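Local coordinates for protein Cag38821 (Sulfolobus islandicus rod-shaped virus 1, PDB 2X48) that is of unknown function but probably binds DNA through a compact helix-turn-helix-like bundle of three helices that carries an N-terminal β-hairpin, at residues His25-Met30 with Gln35-Ala40; Met1-Gln6 with Asp18-Val23; Gln6-Arg11 with Met30-Gln35. One frame throughout, in Å; residues are numbered along the deposited sequence.

Contact 1 (His25-Met30 with Gln35-Ala40); sequences HELAKM and QQIANA
Apolar helix-to-helix packing joins the C-terminal half of helix 17-29, at L27 and A28, to helix 34-41, at I37 and A40, near the centre of this small chain. The two short helical segments run roughly antiparallel, with 144° between their directions and a closest axis approach of 10.1 Å. L27 and I37 face each other, their CA atoms 6.7 Å apart, and give most of the buried surface. Toward I37 the touching part of L27 is the root of its side chain: L27 CB meets I37 CG1 at 3.8 Å. I37 has CG1 anti to its carbonyl carbon (chi1 -68°) and an extended chi2 of 167°, which carries the δ-methyl past L27 to the next residue. There I37 CD1 lies 3.8 Å from A28 N and 4.1 Å from A28 CB, so it rests on backbone as well as on a methyl group. The far end of L27 reaches toward the C-terminal part of helix 34-41, where its CD1 comes within 4.3 Å of A40 CB, a looser touch. V48 of helix 45-52 lies against I37, and L52 against A28, which brings the third helix onto the same core; Y32 touches both L27 and I37. H25 starts away from helix 34-41 and the end of E26 leads away from it; H25 NE2 bonds to Y51 O and E26 OE2 to Y12 OH. With small alanines beside the two branched residues and only van der Waals contacts between the segments, the pairing depends on shape and exclusion of water, not on directional bonds.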
loop_
_atom_site.group_PDB
_atom_site.type_symbol
_atom_site.label_atom_id
_atom_site.label_comp_id
_atom_site.label_asym_id
_atom_site.label_seq_id
_atom_site.Cartn_x
_atom_site.Cartn_y
_atom_site.Cartn_z
ATOM N N HIS A 25 -1.164 1.409 -5.166
ATOM C CA HIS A 25 -1.353 2.272 -6.354
ATOM C C HIS A 25 -1.597 3.727 -5.975
ATOM O O HIS A 25 -1.033 4.622 -6.610
ATOM C CB HIS A 25 -2.520 1.802 -7.242
ATOM C CG HIS A 25 -2.242 0.548 -8.015
ATOM N ND1 HIS A 25 -3.243 -0.185 -8.622
ATOM C CD2 HIS A 25 -1.085 -0.109 -8.275
ATOM C CE1 HIS A 25 -2.711 -1.231 -9.230
ATOM N NE2 HIS A 25 -1.404 -1.208 -9.035
ATOM N N GLU A 26 -2.440 3.965 -4.968
ATOM C CA GLU A 26 -2.726 5.339 -4.519
ATOM C C GLU A 26 -1.491 6.010 -3.941
ATOM O O GLU A 26 -1.232 7.183 -4.200
ATOM C CB GLU A 26 -3.861 5.400 -3.484
ATOM C CG GLU A 26 -5.260 5.603 -4.083
ATOM C CD GLU A 26 -6.180 6.501 -3.245
ATOM O OE1 GLU A 26 -7.408 6.390 -3.450
ATOM O OE2 GLU A 26 -5.702 7.315 -2.405
ATOM N N LEU A 27 -0.738 5.281 -3.141
ATOM C CA LEU A 27 0.393 5.890 -2.455
ATOM C C LEU A 27 1.500 6.236 -3.456
ATOM O O LEU A 27 2.165 7.270 -3.332
ATOM C CB LEU A 27 0.892 4.980 -1.328
ATOM C CG LEU A 27 -0.114 4.751 -0.197
ATOM C CD1 LEU A 27 0.398 3.677 0.770
ATOM C CD2 LEU A 27 -0.430 6.049 0.560
ATOM N N ALA A 28 1.680 5.385 -4.457
ATOM C CA ALA A 28 2.654 5.647 -5.518
ATOM C C ALA A 28 2.306 6.934 -6.246
ATOM O O ALA A 28 3.159 7.795 -6.443
ATOM C CB ALA A 28 2.700 4.472 -6.509
ATOM N N LYS A 29 1.049 7.056 -6.648
ATOM C CA LYS A 29 0.559 8.264 -7.321
ATOM C C LYS A 29 0.763 9.512 -6.450
ATOM O O LYS A 29 0.985 10.596 -6.974
ATOM C CB LYS A 29 -0.923 8.123 -7.711
ATOM C CG LYS A 29 -1.209 7.184 -8.904
ATOM C CD LYS A 29 -2.697 7.175 -9.252
ATOM C CE LYS A 29 -3.014 6.381 -10.519
ATOM N NZ LYS A 29 -3.213 4.922 -10.252
ATOM N N MET A 30 0.692 9.359 -5.129
ATOM C CA MET A 30 0.931 10.441 -4.165
ATOM C C MET A 30 2.425 10.673 -3.940
ATOM O O MET A 30 2.810 11.510 -3.134
ATOM C CB MET A 30 0.286 10.109 -2.812
ATOM C CG MET A 30 -1.234 10.141 -2.780
ATOM S SD MET A 30 -1.850 9.878 -1.102
ATOM C CE MET A 30 -1.231 11.347 -0.287
ATOM N N GLN A 35 10.076 1.854 -0.675
ATOM C CA GLN A 35 10.453 1.621 0.723
ATOM C C GLN A 35 9.306 2.061 1.639
ATOM O O GLN A 35 8.904 1.325 2.544
ATOM C CB GLN A 35 11.780 2.339 1.045
ATOM C CG GLN A 35 12.125 2.540 2.536
ATOM C CD GLN A 35 12.450 1.242 3.280
ATOM O OE1 GLN A 35 13.561 1.084 3.814
ATOM N NE2 GLN A 35 11.474 0.314 3.343
ATOM N N GLN A 36 8.764 3.244 1.364
ATOM C CA GLN A 36 7.725 3.842 2.190
ATOM C C GLN A 36 6.376 3.135 2.042
ATOM O O GLN A 36 5.606 3.077 2.994
ATOM C CB GLN A 36 7.578 5.338 1.866
ATOM C CG GLN A 36 8.712 6.222 2.413
ATOM C CD GLN A 36 8.795 7.598 1.756
ATOM O OE1 GLN A 36 8.004 7.938 0.886
ATOM N NE2 GLN A 36 9.759 8.389 2.179
ATOM N N ILE A 37 6.077 2.616 0.856
ATOM C CA ILE A 37 4.832 1.862 0.643
ATOM C C ILE A 37 4.885 0.522 1.382
ATOM O O ILE A 37 3.898 0.095 1.968
ATOM C CB ILE A 37 4.522 1.649 -0.868
ATOM C CG1 ILE A 37 4.176 2.987 -1.518
ATOM C CG2 ILE A 37 3.344 0.706 -1.048
ATOM C CD1 ILE A 37 4.151 2.958 -3.019
ATOM N N ALA A 38 6.058 -0.106 1.380
ATOM C CA ALA A 38 6.260 -1.389 2.031
ATOM C C ALA A 38 6.074 -1.297 3.545
ATOM O O ALA A 38 5.445 -2.165 4.151
ATOM C CB ALA A 38 7.642 -1.925 1.696
ATOM N N ASN A 39 6.624 -0.257 4.162
ATOM C CA ASN A 39 6.438 -0.059 5.595
ATOM C C ASN A 39 5.001 0.282 5.946
ATOM O O ASN A 39 4.496 -0.170 6.970
ATOM C CB ASN A 39 7.388 1.011 6.144
ATOM C CG ASN A 39 8.762 0.452 6.453
ATOM O OD1 ASN A 39 9.638 0.437 5.587
ATOM N ND2 ASN A 39 8.950 -0.050 7.682
ATOM N N ALA A 40 4.347 1.073 5.101
ATOM C CA ALA A 40 2.969 1.490 5.360
ATOM C C ALA A 40 1.985 0.311 5.338
ATOM O O ALA A 40 1.025 0.296 6.111
ATOM C CB ALA A 40 2.541 2.553 4.362
#

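Contact 2 (Met1-Gln6 with Asp18-Val23); sequences MKKEIQ and DDLVSV
I5 of the first hairpin strand and L20 of helix 17-29 form the buried part of this contact, methyl against methyl, with I5 CD1 4.3 Å from L20 CD2. CB of I5 points toward the helix, while L20 leaves its helix obliquely and reaches the strand with its outer end. V23, one turn further on, also turns toward the strand, but its CG1 stays 4.9 Å from I5 CD1. L41 of helix 34-41 closes over I5, L20 and V23 together, so the inner side is a small shared apolar cluster. The other side differs mainly in being open to solvent: exposed M1 lays its CE 4.4 Å from L20 CD1. K3 stretches its chain out fully, chi2 to chi4 all near 180°, and passes L20 with K3 NZ 4.5 Å from L20 CD2. The ammonium end itself is held by the carbonyl O of L41, which ties the strand to the end of helix 34-41. Backbone hydrogen bonds of K3 with V14 and of I5 with Y12 pair this strand with strand 10-14. A two-stranded antiparallel β-hairpin is thus laid against the first helix of a three-helix, helix-turn-helix-like domain.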
loop_
_atom_site.group_PDB
_atom_site.type_symbol
_atom_site.label_atom_id
_atom_site.label_comp_id
_atom_site.label_asym_id
_atom_site.label_seq_id
_atom_site.Cartn_x
_atom_site.Cartn_y
_atom_site.Cartn_z
ATOM N N MET A 1 -7.712 -10.868 7.359
ATOM C CA MET A 1 -6.784 -9.793 7.816
ATOM C C MET A 1 -7.444 -8.408 7.770
ATOM O O MET A 1 -7.026 -7.550 6.989
ATOM C CB MET A 1 -5.496 -9.782 6.963
ATOM C CG MET A 1 -5.701 -9.568 5.433
ATOM S SD MET A 1 -4.470 -8.489 4.614
ATOM C CE MET A 1 -3.402 -9.732 3.858
ATOM N N LYS A 2 -8.460 -8.176 8.598
ATOM C CA LYS A 2 -9.078 -6.839 8.660
ATOM C C LYS A 2 -8.133 -5.852 9.376
ATOM O O LYS A 2 -7.655 -6.120 10.475
ATOM C CB LYS A 2 -10.455 -6.889 9.328
ATOM C CG LYS A 2 -11.287 -5.609 9.135
ATOM C CD LYS A 2 -12.798 -5.854 9.306
ATOM C CE LYS A 2 -13.150 -6.558 10.626
ATOM N NZ LYS A 2 -14.620 -6.565 10.906
ATOM N N LYS A 3 -7.877 -4.712 8.741
ATOM C CA LYS A 3 -6.721 -3.872 9.080
ATOM C C LYS A 3 -6.868 -2.466 8.472
ATOM O O LYS A 3 -7.304 -2.325 7.327
ATOM C CB LYS A 3 -5.461 -4.601 8.575
ATOM C CG LYS A 3 -4.214 -3.793 8.248
ATOM C CD LYS A 3 -3.130 -4.755 7.696
ATOM C CE LYS A 3 -1.900 -4.035 7.121
ATOM N NZ LYS A 3 -0.894 -4.955 6.515
ATOM N N GLU A 4 -6.516 -1.433 9.235
ATOM C CA GLU A 4 -6.685 -0.039 8.790
ATOM C C GLU A 4 -5.349 0.715 8.680
ATOM O O GLU A 4 -4.623 0.835 9.659
ATOM C CB GLU A 4 -7.613 0.697 9.755
ATOM C CG GLU A 4 -8.043 2.071 9.280
ATOM C CD GLU A 4 -8.667 2.908 10.381
ATOM O OE1 GLU A 4 -9.604 2.432 11.067
ATOM O OE2 GLU A 4 -8.209 4.055 10.553
ATOM N N ILE A 5 -5.054 1.250 7.497
ATOM C CA ILE A 5 -3.759 1.898 7.222
ATOM C C ILE A 5 -3.865 3.431 7.192
ATOM O O ILE A 5 -4.636 3.994 6.417
ATOM C CB ILE A 5 -3.180 1.399 5.872
ATOM C CG1 ILE A 5 -3.081 -0.138 5.899
ATOM C CG2 ILE A 5 -1.838 2.059 5.593
ATOM C CD1 ILE A 5 -2.265 -0.749 4.810
ATOM N N GLN A 6 -3.089 4.104 8.035
ATOM C CA GLN A 6 -3.159 5.570 8.144
ATOM C C GLN A 6 -1.947 6.237 7.505
ATOM O O GLN A 6 -0.810 6.067 7.963
ATOM C CB GLN A 6 -3.322 6.023 9.607
ATOM C CG GLN A 6 -2.894 7.478 9.854
ATOM C CD GLN A 6 -3.829 8.249 10.756
ATOM O OE1 GLN A 6 -3.833 8.074 11.983
ATOM N NE2 GLN A 6 -4.620 9.136 10.152
ATOM N N ASP A 18 -6.166 -7.735 -2.684
ATOM C CA ASP A 18 -6.614 -6.818 -3.747
ATOM C C ASP A 18 -6.711 -5.369 -3.234
ATOM O O ASP A 18 -6.463 -4.417 -3.981
ATOM C CB ASP A 18 -7.959 -7.272 -4.348
ATOM C CG ASP A 18 -7.810 -8.426 -5.346
ATOM O OD1 ASP A 18 -8.539 -9.434 -5.207
ATOM O OD2 ASP A 18 -6.976 -8.328 -6.273
ATOM N N ASP A 19 -7.059 -5.217 -1.957
ATOM C CA ASP A 19 -7.124 -3.909 -1.321
ATOM C C ASP A 19 -5.724 -3.336 -1.113
ATOM O O ASP A 19 -5.522 -2.123 -1.232
ATOM C CB ASP A 19 -7.852 -3.987 0.030
ATOM C CG ASP A 19 -9.326 -4.417 -0.098
ATOM O OD1 ASP A 19 -9.887 -4.390 -1.224
ATOM O OD2 ASP A 19 -9.925 -4.785 0.939
ATOM N N LEU A 20 -4.761 -4.197 -0.789
ATOM C CA LEU A 20 -3.382 -3.744 -0.593
ATOM C C LEU A 20 -2.853 -3.189 -1.896
ATOM O O LEU A 20 -2.205 -2.138 -1.910
ATOM C CB LEU A 20 -2.451 -4.871 -0.112
ATOM C CG LEU A 20 -2.490 -5.324 1.350
ATOM C CD1 LEU A 20 -1.540 -6.508 1.538
ATOM C CD2 LEU A 20 -2.133 -4.186 2.308
ATOM N N VAL A 21 -3.119 -3.895 -2.992
ATOM C CA VAL A 21 -2.700 -3.422 -4.317
ATOM C C VAL A 21 -3.255 -2.021 -4.566
ATOM O O VAL A 21 -2.505 -1.112 -4.921
ATOM C CB VAL A 21 -3.145 -4.383 -5.434
ATOM C CG1 VAL A 21 -2.974 -3.730 -6.807
ATOM C CG2 VAL A 21 -2.356 -5.692 -5.343
ATOM N N SER A 22 -4.556 -1.845 -4.335
ATOM C CA SER A 22 -5.213 -0.557 -4.528
ATOM C C SER A 22 -4.572 0.566 -3.721
ATOM O O SER A 22 -4.352 1.653 -4.251
ATOM C CB SER A 22 -6.691 -0.653 -4.189
ATOM O OG SER A 22 -7.416 -1.221 -5.261
ATOM N N VAL A 23 -4.263 0.305 -2.451
ATOM C CA VAL A 23 -3.597 1.305 -1.612
ATOM C C VAL A 23 -2.189 1.599 -2.139
ATOM O O VAL A 23 -1.770 2.755 -2.211
ATOM C CB VAL A 23 -3.519 0.857 -0.146
ATOM C CG1 VAL A 23 -2.673 1.835 0.680
ATOM C CG2 VAL A 23 -4.919 0.754 0.439
#

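Contact 3 (Gln6-Arg11 with Met30-Gln35); sequences QVQGVR and MGYTVQ. With PO4 (phosphate ion), chain D.
The Y32 ring meets V7 obliquely, neither squarely over a face nor at an edge: V7 CG1 lies 3.6 Å from Y32 CZ, at the hydroxyl end of the ring. M30 CE sits in the ring plane at its edge in one of two modelled conformers, so this neighbour is doubtful. The two side chains of the V7–Y32 pair approach from opposite directions. V7 offers the methyl that stands anti to its backbone N (chi1 168°). Q8 adds its aliphatic part, Q8 CG lying 3.5 Å from Y32 OH; its chain then bends, leaving the amide plane 70° from the ring plane. On the hairpin, R11 NH1 donates to O2 of a phosphate ion at 2.8 Å (N-H...O 143°), an ion probably taken from the crystallisation liquor. V7 and V10 bond reciprocally through their backbones and bracket a type II' turn. Across from it, G31 ends helix 17-29 in a Schellman motif, and T33 N-caps helix 34-41 through its OG1 to Q36 N. Y32 projects from the connection between these two helices onto the hairpin tip, with helix 17-29 packed against both.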
loop_
_atom_site.group_PDB
_atom_site.type_symbol
_atom_site.label_atom_id
_atom_site.label_comp_id
_atom_site.label_asym_id
_atom_site.label_seq_id
_atom_site.Cartn_x
_atom_site.Cartn_y
_atom_site.Cartn_z
ATOM N N GLN A 6 -3.089 4.104 8.035
ATOM C CA GLN A 6 -3.159 5.570 8.144
ATOM C C GLN A 6 -1.947 6.237 7.505
ATOM O O GLN A 6 -0.810 6.067 7.963
ATOM C CB GLN A 6 -3.322 6.023 9.607
ATOM C CG GLN A 6 -2.894 7.478 9.854
ATOM C CD GLN A 6 -3.829 8.249 10.756
ATOM O OE1 GLN A 6 -3.833 8.074 11.983
ATOM N NE2 GLN A 6 -4.620 9.136 10.152
ATOM N N VAL A 7 -2.219 6.996 6.442
ATOM C CA VAL A 7 -1.230 7.854 5.781
ATOM C C VAL A 7 -1.773 9.277 5.737
ATOM O O VAL A 7 -2.771 9.532 5.062
ATOM C CB VAL A 7 -0.942 7.383 4.340
ATOM C CG1 VAL A 7 -0.136 8.442 3.566
ATOM C CG2 VAL A 7 -0.206 6.051 4.360
ATOM N N GLN A 8 -1.114 10.195 6.443
ATOM C CA GLN A 8 -1.543 11.600 6.506
ATOM C C GLN A 8 -3.018 11.658 6.908
ATOM O O GLN A 8 -3.380 11.061 7.919
ATOM C CB GLN A 8 -1.258 12.335 5.184
ATOM C CG GLN A 8 0.238 12.535 4.879
ATOM C CD GLN A 8 0.874 13.718 5.639
ATOM O OE1 GLN A 8 0.475 14.055 6.760
ATOM N NE2 GLN A 8 1.869 14.344 5.021
ATOM N N GLY A 9 -3.864 12.324 6.121
ATOM C CA GLY A 9 -5.286 12.474 6.462
ATOM C C GLY A 9 -6.211 11.350 6.005
ATOM O O GLY A 9 -7.406 11.371 6.301
ATOM N N VAL A 10 -5.658 10.368 5.297
ATOM C CA VAL A 10 -6.440 9.296 4.697
ATOM C C VAL A 10 -6.229 8.007 5.466
ATOM O O VAL A 10 -5.108 7.704 5.875
ATOM C CB VAL A 10 -6.023 9.044 3.234
ATOM C CG1 VAL A 10 -7.047 8.163 2.537
ATOM C CG2 VAL A 10 -5.855 10.358 2.484
ATOM N N ARG A 11 -7.309 7.251 5.662
ATOM C CA ARG A 11 -7.229 5.907 6.222
ATOM C C ARG A 11 -7.852 4.897 5.291
ATOM O O ARG A 11 -9.017 5.024 4.927
ATOM C CB ARG A 11 -7.936 5.849 7.548
ATOM C CG ARG A 11 -7.405 6.867 8.493
ATOM C CD ARG A 11 -8.088 6.774 9.809
ATOM N NE ARG A 11 -8.365 8.092 10.334
ATOM C CZ ARG A 11 -9.076 8.311 11.427
ATOM N NH1 ARG A 11 -9.574 7.285 12.125
ATOM N NH2 ARG A 11 -9.274 9.562 11.827
ATOM N N MET A 30 0.692 9.359 -5.129
ATOM C CA MET A 30 0.931 10.441 -4.165
ATOM C C MET A 30 2.425 10.673 -3.940
ATOM O O MET A 30 2.810 11.510 -3.134
ATOM C CB MET A 30 0.286 10.109 -2.812
ATOM C CG MET A 30 -1.234 10.141 -2.780
ATOM S SD MET A 30 -1.850 9.878 -1.102
ATOM C CE MET A 30 -1.231 11.347 -0.287
ATOM N N GLY A 31 3.266 9.897 -4.616
ATOM C CA GLY A 31 4.707 10.127 -4.604
ATOM C C GLY A 31 5.484 9.478 -3.487
ATOM O O GLY A 31 6.586 9.922 -3.164
ATOM N N TYR A 32 4.924 8.429 -2.896
ATOM C CA TYR A 32 5.620 7.688 -1.854
ATOM C C TYR A 32 6.590 6.716 -2.530
ATOM O O TYR A 32 6.308 6.216 -3.604
ATOM C CB TYR A 32 4.621 6.964 -0.935
ATOM C CG TYR A 32 3.920 7.908 0.015
ATOM C CD1 TYR A 32 2.712 8.496 -0.328
ATOM C CD2 TYR A 32 4.485 8.252 1.229
ATOM C CE1 TYR A 32 2.071 9.393 0.526
ATOM C CE2 TYR A 32 3.850 9.149 2.095
ATOM C CZ TYR A 32 2.643 9.711 1.738
ATOM O OH TYR A 32 1.994 10.594 2.578
ATOM N N THR A 33 7.742 6.477 -1.915
ATOM C CA THR A 33 8.718 5.549 -2.458
ATOM C C THR A 33 8.277 4.117 -2.189
ATOM O O THR A 33 7.375 3.887 -1.395
ATOM C CB THR A 33 10.077 5.766 -1.813
ATOM O OG1 THR A 33 9.984 5.498 -0.405
ATOM C CG2 THR A 33 10.555 7.204 -2.044
ATOM N N VAL A 34 8.920 3.162 -2.851
ATOM C CA VAL A 34 8.655 1.737 -2.646
ATOM C C VAL A 34 8.977 1.325 -1.203
ATOM O O VAL A 34 8.250 0.540 -0.585
ATOM C CB VAL A 34 9.485 0.887 -3.624
ATOM C CG1 VAL A 34 9.361 -0.593 -3.306
ATOM C CG2 VAL A 34 9.044 1.157 -5.057
ATOM N N GLN A 35 10.076 1.854 -0.675
ATOM C CA GLN A 35 10.453 1.621 0.723
ATOM C C GLN A 35 9.306 2.061 1.639
ATOM O O GLN A 35 8.904 1.325 2.544
ATOM C CB GLN A 35 11.780 2.339 1.045
ATOM C CG GLN A 35 12.125 2.540 2.536
ATOM C CD GLN A 35 12.450 1.242 3.280
ATOM O OE1 GLN A 35 13.561 1.084 3.814
ATOM N NE2 GLN A 35 11.474 0.314 3.343
HETATM P P PO4 D . -8.762 8.822 15.037
HETATM O O1 PO4 D . -8.336 7.674 15.912
HETATM O O2 PO4 D . -10.160 8.507 14.561
HETATM O O3 PO4 D . -8.770 10.143 15.778
HETATM O O4 PO4 D . -7.772 8.918 13.898
#

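Helix 17-29 serves contact 2 with its N-terminal half and contact 1 with its C-terminal half, and its L27 also touches contact 3. Contacts 1 and 3 are neighbours, centres about 5 Å apart, joined by packing of L27 CD2 on V7 CG2 (3.8 Å) and by a probable hydrogen bond between Y32 N and L27 O (3.0 Å). Contact 2 lies on the opposite side of the chain's centre from contact 1, about 11 Å between centres, yet A40 O still touches I5 CG2 at 3.4 Å. Contacts 2 and 3, centres about 12 Å apart, share Q6 and strand 3-7; R11, next to the phosphate ion, also forms a long, weak ion pair with E4.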